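Local coordinates for CSOR (Streptomyces lividans, PDB 4ADZ), which probably acts as a copper-responsive transcriptional repressor that releases its operator DNA when copper(I) binds, at residues A[64-68]-A[84-88]. Residues are numbered along the deposited sequence; the frame is centred on the assembly and turned at random.
Sequences QIRGL and QVSAS. With SO4 (sulfate ion), chain D; SO4 (sulfate ion), chain F.
Q64 and Q84 are joined twice, once directly and once through a water, where helices 48-73 and 78-114 of the all-helical CsoR fold pack as an antiparallel hairpin, their local axes 9.9 Å apart at 162°. Q84 NE2 donates to the backbone O of Q64 (3.2 Å), approaching well to the side of the C=O direction, and this oxygen also accepts the helical bond from L68 N. With chi1 at 175°, Q84 swings CG away from its own N, and the bend at chi2 turns the amide toward helix 48-73. There the two glutamine amides stand nearly perpendicular, bridged by a water that accepts from Q64 NE2 and donates to Q84 OE1. A leucine in place of Q64 would probably leave this water without its donor and Q84 OE1 without the link to the facing helix. Further along helix 48-73, L68 CD2 presses on Q84 CG at 3.3 Å and meets V85 CG2 at 3.8 Å; L58 and F95 of the second subunit pack on L68 and V85, respectively. S88 OG, against Q64 CB (3.3 Å), donates a hydrogen bond back to Q84 O at 2.9 Å, from the face opposite S88 N.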
ATOM      1  N   GLN A  64      -9.523  10.894 -15.015  1.00 13.49           N
ATOM      2  CA  GLN A  64      -9.952  10.615 -13.622  1.00 12.77           C
ATOM      3  C   GLN A  64      -9.684  11.771 -12.702  1.00 11.84           C
ATOM      4  O   GLN A  64     -10.500  12.102 -11.873  1.00 11.83           O
ATOM      5  CB  GLN A  64      -9.309   9.307 -13.131  1.00 14.59           C
ATOM      6  CG  GLN A  64      -9.761   8.037 -13.860  1.00 16.05           C
ATOM      7  CD  GLN A  64      -8.942   6.856 -13.345  1.00 18.29           C
ATOM      8  OE1 GLN A  64      -7.736   6.889 -13.399  1.00 21.88           O
ATOM      9  NE2 GLN A  64      -9.598   5.858 -12.757  1.00 24.21           N
ATOM     10  N   ILE A  65      -8.524  12.429 -12.833  1.00 11.57           N
ATOM     11  CA  ILE A  65      -8.185  13.504 -11.987  1.00 11.04           C
ATOM     12  C   ILE A  65      -9.086  14.717 -12.309  1.00 11.06           C
ATOM     13  O   ILE A  65      -9.503  15.465 -11.395  1.00 12.69           O
ATOM     14  CB  ILE A  65      -6.711  13.922 -12.055  1.00 11.88           C
ATOM     15  CG1 ILE A  65      -5.768  12.735 -11.892  1.00 12.59           C
ATOM     16  CG2 ILE A  65      -6.416  15.014 -11.041  1.00 12.10           C
ATOM     17  CD1 ILE A  65      -5.942  11.906 -10.607  1.00 11.59           C
ATOM     18  N   ARG A  66      -9.366  14.966 -13.585  1.00 12.86           N
ATOM     19  CA  ARG A  66     -10.309  16.006 -13.939  1.00 13.19           C
ATOM     20  C   ARG A  66     -11.665  15.735 -13.311  1.00 13.66           C
ATOM     21  O   ARG A  66     -12.325  16.669 -12.841  1.00 14.59           O
ATOM     22  CB  ARG A  66     -10.432  16.160 -15.470  1.00 13.83           C
ATOM     23  CG  ARG A  66      -9.160  16.793 -16.051  1.00 15.35           C
ATOM     24  CD  ARG A  66      -9.343  17.269 -17.501  1.00 17.57           C
ATOM     25  NE  ARG A  66      -9.808  16.193 -18.317  1.00 17.97           N
ATOM     26  CZ  ARG A  66      -9.049  15.353 -19.032  1.00 17.01           C
ATOM     27  NH1 ARG A  66      -7.774  15.491 -19.106  1.00 18.19           N
ATOM     28  NH2 ARG A  66      -9.612  14.392 -19.683  1.00 21.39           N
ATOM     29  N   GLY A  67     -12.084  14.481 -13.358  1.00 13.20           N
ATOM     30  CA  GLY A  67     -13.266  14.000 -12.637  1.00 14.04           C
ATOM     31  C   GLY A  67     -13.277  14.294 -11.157  1.00 13.63           C
ATOM     32  O   GLY A  67     -14.285  14.800 -10.608  1.00 13.34           O
ATOM     33  N   LEU A  68     -12.159  14.038 -10.487  1.00 12.47           N
ATOM     34  CA  LEU A  68     -12.027  14.415  -9.100  1.00 12.42           C
ATOM     35  C   LEU A  68     -12.219  15.914  -8.868  1.00 13.57           C
ATOM     36  O   LEU A  68     -12.843  16.342  -7.877  1.00 11.80           O
ATOM     37  CB  LEU A  68     -10.651  14.011  -8.546  1.00 12.19           C
ATOM     38  CG  LEU A  68     -10.473  12.519  -8.320  1.00 11.89           C
ATOM     39  CD1 LEU A  68      -8.980  12.243  -8.056  1.00 12.21           C
ATOM     40  CD2 LEU A  68     -11.417  12.052  -7.205  1.00 12.94           C
ATOM     41  N   GLN A  84     -13.228   7.226  -6.137  1.00 12.20           N
ATOM     42  CA  GLN A  84     -12.584   7.642  -7.381  1.00 13.23           C
ATOM     43  C   GLN A  84     -11.065   7.874  -7.147  1.00 11.54           C
ATOM     44  O   GLN A  84     -10.283   7.575  -8.053  1.00 13.20           O
ATOM     45  CB  GLN A  84     -13.218   8.933  -7.861  1.00 14.94           C
ATOM     46  CG  GLN A  84     -12.583   9.566  -9.072  1.00 18.65           C
ATOM     47  CD  GLN A  84     -12.928   8.943 -10.389  1.00 26.31           C
ATOM     48  OE1 GLN A  84     -13.586   7.847 -10.487  1.00 24.42           O
ATOM     49  NE2 GLN A  84     -12.524   9.689 -11.478  1.00 27.76           N
ATOM     50  N   VAL A  85     -10.678   8.376  -5.976  1.00 11.18           N
ATOM     51  CA  VAL A  85      -9.229   8.519  -5.649  1.00 11.78           C
ATOM     52  C   VAL A  85      -8.587   7.121  -5.721  1.00 13.16           C
ATOM     53  O   VAL A  85      -7.471   6.920  -6.304  1.00 11.64           O
ATOM     54  CB  VAL A  85      -8.918   9.213  -4.334  1.00 11.69           C
ATOM     55  CG1 VAL A  85      -7.386   9.137  -3.909  1.00 13.62           C
ATOM     56  CG2 VAL A  85      -9.425  10.684  -4.331  1.00 11.15           C
ATOM     57  N   SER A  86      -9.238   6.117  -5.131  1.00 13.47           N
ATOM     58  CA  SER A  86      -8.675   4.787  -5.045  1.00 14.89           C
ATOM     59  C   SER A  86      -8.597   4.192  -6.442  1.00 16.07           C
ATOM     60  O   SER A  86      -7.588   3.559  -6.811  1.00 16.76           O
ATOM     61  CB  SER A  86      -9.538   3.914  -4.073  1.00 16.58           C
ATOM     62  OG  SER A  86      -9.334   4.363  -2.740  1.00 18.91           O
ATOM     63  N   ALA A  87      -9.595   4.438  -7.281  1.00 13.55           N
ATOM     64  CA  ALA A  87      -9.523   3.994  -8.635  1.00 13.93           C
ATOM     65  C   ALA A  87      -8.327   4.616  -9.384  1.00 12.22           C
ATOM     66  O   ALA A  87      -7.700   3.907 -10.190  1.00 13.74           O
ATOM     67  CB  ALA A  87     -10.816   4.234  -9.402  1.00 14.49           C
ATOM     68  N   SER A  88      -8.086   5.889  -9.170  1.00 12.34           N
ATOM     69  CA  SER A  88      -6.971   6.592  -9.852  1.00 12.91           C
ATOM     70  C   SER A  88      -5.620   6.101  -9.349  1.00 12.90           C
ATOM     71  O   SER A  88      -4.710   5.867 -10.130  1.00 12.02           O
ATOM     72  CB  SER A  88      -7.089   8.080  -9.638  1.00 14.05           C
ATOM     73  OG  SER A  88      -8.370   8.512 -10.090  1.00 16.44           O
TER
HETATM   74  S   SO4 D1135     -13.369  15.746 -19.539  1.00 34.15           S
HETATM   75  O1  SO4 D1135     -12.559  15.605 -18.289  1.00 31.24           O
HETATM   76  O2  SO4 D1135     -13.688  17.196 -19.508  1.00 38.50           O
HETATM   77  O3  SO4 D1135     -14.626  14.947 -19.487  1.00 40.60           O
HETATM   78  O4  SO4 D1135     -12.604  15.243 -20.654  1.00 35.65           O
HETATM   79  S   SO4 F1137      -6.062  18.639 -18.899  0.50 22.55           S
HETATM   80  O1  SO4 F1137      -6.494  17.334 -18.409  0.50 24.77           O
HETATM   81  O2  SO4 F1137      -6.203  19.603 -17.772  0.50 27.27           O
HETATM   82  O3  SO4 F1137      -6.838  19.125 -20.062  0.50 24.04           O
HETATM   83  O4  SO4 F1137      -4.638  18.536 -19.328  0.50 27.57           O
HETATM   84  O   HOH W   1     -12.461   5.852 -12.619  1.00 29.05           O